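Local coordinates for SIRV coat protein (Sulfolobus islandicus rudivirus 1 variant YNP, PDB 3F2E), which is the coat protein of a rod-shaped archaeal virus and probably builds the capsid that encloses its DNA; this C-terminal domain is a four-helix bundle, at residues V15-S20 / T78-G83; Y62-F67 / T72-V77. One frame throughout, in Å; residues are numbered along the deposited sequence.

How the interactions relate
Both contacts use helix 71-82, the last of the four helices in the bundle, and their centres lie 12 Å apart. Interaction 2 joins its first half (72-77) to the end of helix 50-67, the helix just before it in the chain; interaction 1 joins its C-terminal end, with the residue that follows (78-83), to helix 9-22, the first of the bundle. Interaction 2 is therefore nested inside the long loop closed by interaction 1. They meet at Val18, whose CG1 lies 3.7 Å from Ala76 CB, and at Val15, which packs on Val77. Helix 71-82 is thus held both to its sequence neighbour and to the N-terminal helix, which closes the bundle.

Interaction 1. Residues V15-S20 / T78-G83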
ATOM      1  N   VAL A  15      -3.441   7.401  -1.295  1.00 14.45           N
ATOM      2  CA  VAL A  15      -2.361   7.331  -0.314  1.00 12.90           C
ATOM      3  C   VAL A  15      -2.323   8.595   0.550  1.00 15.33           C
ATOM      4  O   VAL A  15      -2.166   8.522   1.773  1.00 14.53           O
ATOM      5  CB  VAL A  15      -0.993   7.091  -0.985  1.00 13.62           C
ATOM      6  CG1 VAL A  15       0.142   7.207   0.039  1.00 13.40           C
ATOM      7  CG2 VAL A  15      -0.971   5.713  -1.654  1.00 16.91           C
ATOM      8  N   SER A  16      -2.470   9.757  -0.081  0.62 14.46           N
ATOM      9  CA  SER A  16      -2.440  11.015   0.664  0.62 16.13           C
ATOM     10  C   SER A  16      -3.524  11.094   1.743  0.62 14.92           C
ATOM     11  O   SER A  16      -3.294  11.652   2.819  0.62 13.99           O
ATOM     12  CB  SER A  16      -2.531  12.212  -0.284  0.62 16.50           C
ATOM     13  OG  SER A  16      -1.311  12.381  -0.986  0.62 15.85           O
ATOM     14  N   ALA A  17      -4.700  10.541   1.461  1.00 14.65           N
ATOM     15  CA  ALA A  17      -5.781  10.523   2.455  1.00 15.18           C
ATOM     16  C   ALA A  17      -5.340   9.769   3.710  1.00 15.88           C
ATOM     17  O   ALA A  17      -5.583  10.215   4.834  1.00 15.55           O
ATOM     18  CB  ALA A  17      -7.053   9.914   1.879  1.00 17.77           C
ATOM     19  N   VAL A  18      -4.677   8.629   3.517  1.00 14.50           N
ATOM     20  CA  VAL A  18      -4.157   7.863   4.651  1.00 12.00           C
ATOM     21  C   VAL A  18      -3.036   8.616   5.381  1.00 13.46           C
ATOM     22  O   VAL A  18      -2.996   8.652   6.615  1.00 14.20           O
ATOM     23  CB  VAL A  18      -3.678   6.452   4.216  1.00 11.67           C
ATOM     24  CG1 VAL A  18      -3.023   5.727   5.383  1.00 15.80           C
ATOM     25  CG2 VAL A  18      -4.857   5.644   3.671  1.00 14.67           C
ATOM     26  N   LEU A  19      -2.123   9.221   4.623  1.00 13.73           N
ATOM     27  CA  LEU A  19      -1.030   9.963   5.237  1.00 13.17           C
ATOM     28  C   LEU A  19      -1.560  11.114   6.103  1.00 14.17           C
ATOM     29  O   LEU A  19      -0.992  11.424   7.157  1.00 15.44           O
ATOM     30  CB  LEU A  19      -0.025  10.442   4.183  1.00 16.17           C
ATOM     31  CG  LEU A  19       0.644   9.300   3.402  1.00 14.87           C
ATOM     32  CD1 LEU A  19       1.673   9.837   2.405  1.00 18.03           C
ATOM     33  CD2 LEU A  19       1.288   8.280   4.339  1.00 19.68           C
ATOM     34  N   SER A  20      -2.662  11.721   5.671  0.52 14.00           N
ATOM     35  CA  SER A  20      -3.299  12.788   6.441  0.52 15.86           C
ATOM     36  C   SER A  20      -3.811  12.282   7.790  0.52 15.01           C
ATOM     37  O   SER A  20      -3.604  12.922   8.824  0.52 15.00           O
ATOM     38  CB  SER A  20      -4.450  13.405   5.646  0.52 15.59           C
ATOM     39  OG  SER A  20      -3.964  14.223   4.596  0.52 24.57           O
ATOM     40  N   THR A  78      -3.080  -0.354   1.898  1.00 13.57           N
ATOM     41  CA  THR A  78      -3.581  -1.524   1.180  1.00 15.19           C
ATOM     42  C   THR A  78      -5.111  -1.498   1.130  1.00 16.10           C
ATOM     43  O   THR A  78      -5.727  -1.771   0.095  1.00 14.30           O
ATOM     44  CB  THR A  78      -3.092  -2.830   1.834  1.00 14.04           C
ATOM     45  OG1 THR A  78      -1.654  -2.830   1.890  1.00 13.86           O
ATOM     46  CG2 THR A  78      -3.579  -4.046   1.040  1.00 15.46           C
ATOM     47  N   ASP A  79      -5.716  -1.132   2.253  1.00 13.22           N
ATOM     48  CA  ASP A  79      -7.166  -1.092   2.358  1.00 15.12           C
ATOM     49  C   ASP A  79      -7.813  -0.073   1.414  1.00 16.43           C
ATOM     50  O   ASP A  79      -8.824  -0.366   0.768  1.00 16.21           O
ATOM     51  CB  ASP A  79      -7.593  -0.786   3.791  1.00 14.48           C
ATOM     52  CG  ASP A  79      -9.103  -0.729   3.933  1.00 22.68           C
ATOM     53  OD1 ASP A  79      -9.742  -1.803   3.875  1.00 20.19           O
ATOM     54  OD2 ASP A  79      -9.650   0.392   4.070  1.00 21.69           O
ATOM     55  N   ILE A  80      -7.245   1.127   1.340  1.00 13.89           N
ATOM     56  CA  ILE A  80      -7.873   2.181   0.540  1.00 15.71           C
ATOM     57  C   ILE A  80      -7.713   1.900  -0.958  1.00 18.25           C
ATOM     58  O   ILE A  80      -8.546   2.298  -1.771  1.00 18.92           O
ATOM     59  CB  ILE A  80      -7.370   3.601   0.943  1.00 15.74           C
ATOM     60  CG1 ILE A  80      -8.372   4.669   0.490  1.00 21.50           C
ATOM     61  CG2 ILE A  80      -5.975   3.875   0.402  1.00 18.57           C
ATOM     62  CD1 ILE A  80      -8.180   6.022   1.157  1.00 22.46           C
ATOM     63  N   ILE A  81      -6.658   1.174  -1.316  1.00 14.44           N
ATOM     64  CA  ILE A  81      -6.421   0.830  -2.714  1.00 19.35           C
ATOM     65  C   ILE A  81      -7.194  -0.407  -3.191  1.00 17.94           C
ATOM     66  O   ILE A  81      -7.763  -0.400  -4.290  1.00 19.88           O
ATOM     67  CB  ILE A  81      -4.911   0.661  -3.003  1.00 18.27           C
ATOM     68  CG1 ILE A  81      -4.182   1.986  -2.778  1.00 18.44           C
ATOM     69  CG2 ILE A  81      -4.691   0.178  -4.437  1.00 19.97           C
ATOM     70  CD1 ILE A  81      -2.663   1.872  -2.818  1.00 18.92           C
ATOM     71  N   THR A  82      -7.239  -1.451  -2.363  1.00 16.80           N
ATOM     72  CA  THR A  82      -7.831  -2.734  -2.763  1.00 17.73           C
ATOM     73  C   THR A  82      -9.203  -3.041  -2.163  1.00 18.80           C
ATOM     74  O   THR A  82      -9.931  -3.888  -2.687  1.00 18.26           O
ATOM     75  CB  THR A  82      -6.915  -3.924  -2.397  1.00 18.47           C
ATOM     76  OG1 THR A  82      -6.967  -4.154  -0.983  1.00 18.79           O
ATOM     77  CG2 THR A  82      -5.485  -3.659  -2.825  1.00 18.55           C
ATOM     78  N   GLY A  83      -9.539  -2.384  -1.055  1.00 17.88           N
ATOM     79  CA  GLY A  83     -10.773  -2.664  -0.337  1.00 19.28           C
ATOM     80  C   GLY A  83     -10.606  -3.532   0.905  1.00 19.79           C
ATOM     81  O   GLY A  83     -11.556  -3.720   1.672  1.00 21.74           O
TER
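Val18 and Ile80 meet branch to branch, CG2 of Val18 lying 3.9 Å from CG2 of Ile80, and the two side chains lie alongside with their tips pointing opposite ways. Ile80 carries much of the contact. Its CG1 is anti to the backbone N (chi1 -159°), and with chi2 also extended the chain reaches toward helix 9-22. There CD1 lies 4.1 Å from Ala17 CB, while the same methyl comes within 4.2 Å of Val18 CG2. One isoleucine thus touches two consecutive residues of the opposing helix, Val18 with both its branch methyl and its tip, Ala17 with the tip alone.

Further along, the methyls of Val15 CG2 and Ile81 CD1 stand 4.4 Å apart, a looser approach. CB of Val15 points away from segment 78-83, and the extended chain of Ile81 carries its CD1 toward Val15. No hydrogen bond crosses between the segments; apolar packing alone joins them, and the buried surface is modest, 162 Å².

The helix 71-82 ends here. Thr82 OG1 donates to Thr78 O at 2.9 Å from above the carbonyl plane, and Thr82 N also bonds to that oxygen, so one acceptor receives two donors in the last turn. Gly83 then leaves helical geometry with positive phi (101°).

The segment axes meet at 151° and approach to 9.7 Å, so the first and last helices of the bundle run roughly antiparallel. Beyond segment 78-83 the apolar seam continues toward the start of helix 71-82. Helix 29-46 borders both segments, through Gln33 against Val15 and Phe35 against Thr78, while helix 50-67 reaches Thr78 with Ile56 and Lys60.

Interaction 2. Residues Y62-F67 / T72-V77; sequences YYISAF and TVLDAV
Leu74 is the residue of segment 72-77 that touches segment 62-67, where it meets Ile64 and Tyr63. Before it, Thr72 and Val73 pack against Tyr22 of helix 9-22, Val73 also on Tyr32 of helix 29-46; their backbone nitrogens make weak hydrogen bonds to Asn70 OD1 at the start of the helix.

Leu74 then directs its CB at segment 62-67. With CG anti to the carbonyl carbon (chi1 -65°) and an extended chi2, CD1 is the end that reaches helix 50-67: it lies 3.8 Å from Ile64 CG1 and 4.2 Å from Tyr63 CB, against CB of one residue and CG1 of the next. Ile64 and Leu74 cross obliquely, so a leucine methyl rests against the isoleucine's CG1 methylene. Tyr63 offers its CB, while its ring leads off to stack edge-to-face with Phe35 of helix 29-46. Within the segment the Tyr63 ring has Phe67 CE2 3.7 Å above one face, near the rim, while Tyr63 CG lies in plane at the edge of the Phe67 ring.

The pair forms the last helical hairpin of the four-helix bundle: helices 50-67 and 71-82 follow each other through a short turn, whose Ala69 touches both Tyr63 and Leu74. Tyr32 and Phe35 of helix 29-46 pack on Leu74 as well, which places it in the buried interior.

Asp75, next in sequence, forms a salt bridge through OD1 with Lys60, a second, polar tie to helix 50-67. Ala76 and Val77 face helix 9-22.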
ATOM      1  N   TYR A  62       9.009  -6.392   3.007  1.00 14.54           N
ATOM      2  CA  TYR A  62      10.163  -5.679   2.467  1.00 14.10           C
ATOM      3  C   TYR A  62      10.214  -4.213   2.908  1.00 16.33           C
ATOM      4  O   TYR A  62      11.273  -3.715   3.294  1.00 16.83           O
ATOM      5  CB  TYR A  62      10.228  -5.765   0.938  1.00 12.65           C
ATOM      6  CG  TYR A  62      11.544  -5.237   0.408  1.00 14.56           C
ATOM      7  CD1 TYR A  62      11.693  -3.889   0.078  1.00 17.25           C
ATOM      8  CD2 TYR A  62      12.642  -6.078   0.263  1.00 17.80           C
ATOM      9  CE1 TYR A  62      12.904  -3.395  -0.392  1.00 21.82           C
ATOM     10  CE2 TYR A  62      13.862  -5.594  -0.199  1.00 17.25           C
ATOM     11  CZ  TYR A  62      13.982  -4.254  -0.530  1.00 24.06           C
ATOM     12  OH  TYR A  62      15.188  -3.774  -0.999  1.00 27.77           O
ATOM     13  N   TYR A  63       9.075  -3.525   2.846  1.00 13.46           N
ATOM     14  CA  TYR A  63       9.045  -2.105   3.186  1.00 14.10           C
ATOM     15  C   TYR A  63       9.287  -1.884   4.681  1.00 18.50           C
ATOM     16  O   TYR A  63       9.943  -0.918   5.080  1.00 16.25           O
ATOM     17  CB  TYR A  63       7.752  -1.433   2.688  1.00 11.94           C
ATOM     18  CG  TYR A  63       7.848  -0.948   1.253  1.00 12.82           C
ATOM     19  CD1 TYR A  63       7.869   0.414   0.956  1.00 15.38           C
ATOM     20  CD2 TYR A  63       7.945  -1.849   0.198  1.00 13.95           C
ATOM     21  CE1 TYR A  63       7.971   0.859  -0.355  1.00 17.31           C
ATOM     22  CE2 TYR A  63       8.047  -1.410  -1.114  1.00 16.14           C
ATOM     23  CZ  TYR A  63       8.063  -0.058  -1.384  1.00 18.38           C
ATOM     24  OH  TYR A  63       8.172   0.375  -2.687  1.00 18.96           O
ATOM     25  N   ILE A  64       8.779  -2.794   5.503  1.00 14.15           N
ATOM     26  CA  ILE A  64       9.034  -2.742   6.937  1.00 13.71           C
ATOM     27  C   ILE A  64      10.530  -2.908   7.206  1.00 17.21           C
ATOM     28  O   ILE A  64      11.126  -2.141   7.967  1.00 19.60           O
ATOM     29  CB  ILE A  64       8.219  -3.813   7.694  1.00 16.00           C
ATOM     30  CG1 ILE A  64       6.723  -3.470   7.620  1.00 16.65           C
ATOM     31  CG2 ILE A  64       8.687  -3.913   9.142  1.00 19.99           C
ATOM     32  CD1 ILE A  64       5.794  -4.586   8.080  1.00 18.05           C
ATOM     33  N   SER A  65      11.140  -3.896   6.558  1.00 16.26           N
ATOM     34  CA  SER A  65      12.558  -4.187   6.775  1.00 18.72           C
ATOM     35  C   SER A  65      13.491  -3.108   6.230  1.00 19.51           C
ATOM     36  O   SER A  65      14.411  -2.661   6.922  1.00 23.37           O
ATOM     37  CB  SER A  65      12.926  -5.542   6.163  1.00 20.13           C
ATOM     38  OG  SER A  65      14.302  -5.834   6.364  1.00 22.82           O
ATOM     39  N   ALA A  66      13.257  -2.702   4.987  1.00 15.97           N
ATOM     40  CA  ALA A  66      14.174  -1.813   4.280  1.00 19.34           C
ATOM     41  C   ALA A  66      14.036  -0.345   4.675  1.00 22.94           C
ATOM     42  O   ALA A  66      15.020   0.399   4.659  1.00 22.02           O
ATOM     43  CB  ALA A  66      14.006  -1.968   2.774  1.00 21.44           C
ATOM     44  N   PHE A  67      12.825   0.073   5.027  1.00 17.42           N
ATOM     45  CA  PHE A  67      12.558   1.497   5.249  1.00 19.42           C
ATOM     46  C   PHE A  67      11.917   1.798   6.604  1.00 19.99           C
ATOM     47  O   PHE A  67      11.504   2.937   6.861  1.00 20.09           O
ATOM     48  CB  PHE A  67      11.656   2.057   4.142  1.00 19.06           C
ATOM     49  CG  PHE A  67      12.060   1.650   2.748  1.00 21.32           C
ATOM     50  CD1 PHE A  67      13.272   2.056   2.208  1.00 27.03           C
ATOM     51  CD2 PHE A  67      11.210   0.882   1.965  1.00 19.87           C
ATOM     52  CE1 PHE A  67      13.635   1.689   0.919  1.00 31.50           C
ATOM     53  CE2 PHE A  67      11.564   0.516   0.678  1.00 22.46           C
ATOM     54  CZ  PHE A  67      12.777   0.917   0.151  1.00 23.96           C
ATOM     55  N   THR A  72       0.937  -0.557  10.451  1.00 15.82           N
ATOM     56  CA  THR A  72      -0.451  -0.112  10.525  1.00 14.86           C
ATOM     57  C   THR A  72      -0.791   0.777   9.327  1.00 15.12           C
ATOM     58  O   THR A  72      -1.864   0.654   8.732  1.00 15.52           O
ATOM     59  CB  THR A  72      -0.729   0.640  11.839  1.00 18.83           C
ATOM     60  OG1 THR A  72      -0.369  -0.198  12.945  1.00 20.65           O
ATOM     61  CG2 THR A  72      -2.207   1.015  11.940  1.00 16.80           C
ATOM     62  N   VAL A  73       0.143   1.655   8.967  1.00 13.69           N
ATOM     63  CA  VAL A  73      -0.044   2.525   7.812  1.00 15.29           C
ATOM     64  C   VAL A  73      -0.051   1.727   6.504  1.00 14.27           C
ATOM     65  O   VAL A  73      -0.845   2.015   5.613  1.00 14.19           O
ATOM     66  CB  VAL A  73       1.011   3.647   7.763  1.00 14.73           C
ATOM     67  CG1 VAL A  73       0.782   4.557   6.561  1.00 14.03           C
ATOM     68  CG2 VAL A  73       0.978   4.454   9.064  1.00 15.93           C
ATOM     69  N   LEU A  74       0.826   0.728   6.383  1.00 14.38           N
ATOM     70  CA  LEU A  74       0.816  -0.111   5.180  1.00 12.75           C
ATOM     71  C   LEU A  74      -0.517  -0.840   5.012  1.00 14.61           C
ATOM     72  O   LEU A  74      -1.025  -0.940   3.896  1.00 14.58           O
ATOM     73  CB  LEU A  74       1.962  -1.124   5.182  1.00 12.99           C
ATOM     74  CG  LEU A  74       3.391  -0.574   5.115  1.00 13.48           C
ATOM     75  CD1 LEU A  74       4.373  -1.733   5.157  1.00 15.94           C
ATOM     76  CD2 LEU A  74       3.621   0.272   3.865  1.00 14.80           C
ATOM     77  N   ASP A  75      -1.074  -1.351   6.110  1.00 14.58           N
ATOM     78  CA  ASP A  75      -2.401  -1.972   6.068  1.00 13.57           C
ATOM     79  C   ASP A  75      -3.463  -0.974   5.596  1.00 15.67           C
ATOM     80  O   ASP A  75      -4.309  -1.292   4.762  1.00 14.41           O
ATOM     81  CB  ASP A  75      -2.800  -2.529   7.439  1.00 14.42           C
ATOM     82  CG  ASP A  75      -2.065  -3.807   7.794  1.00 23.10           C
ATOM     83  OD1 ASP A  75      -1.354  -4.364   6.926  1.00 16.22           O
ATOM     84  OD2 ASP A  75      -2.207  -4.261   8.952  1.00 22.49           O
ATOM     85  N   ALA A  76      -3.413   0.238   6.141  1.00 13.58           N
ATOM     86  CA  ALA A  76      -4.380   1.274   5.770  1.00 14.90           C
ATOM     87  C   ALA A  76      -4.296   1.659   4.288  1.00 14.59           C
ATOM     88  O   ALA A  76      -5.319   1.869   3.629  1.00 15.90           O
ATOM     89  CB  ALA A  76      -4.201   2.499   6.657  1.00 15.84           C
ATOM     90  N   VAL A  77      -3.073   1.759   3.772  1.00 14.58           N
ATOM     91  CA  VAL A  77      -2.852   2.031   2.355  1.00 14.57           C
ATOM     92  C   VAL A  77      -3.366   0.877   1.483  1.00 14.59           C
ATOM     93  O   VAL A  77      -4.020   1.095   0.462  1.00 15.20           O
ATOM     94  CB  VAL A  77      -1.355   2.305   2.072  1.00 13.00           C
ATOM     95  CG1 VAL A  77      -1.067   2.297   0.576  1.00 15.54           C
ATOM     96  CG2 VAL A  77      -0.935   3.637   2.706  1.00 13.01           C
TER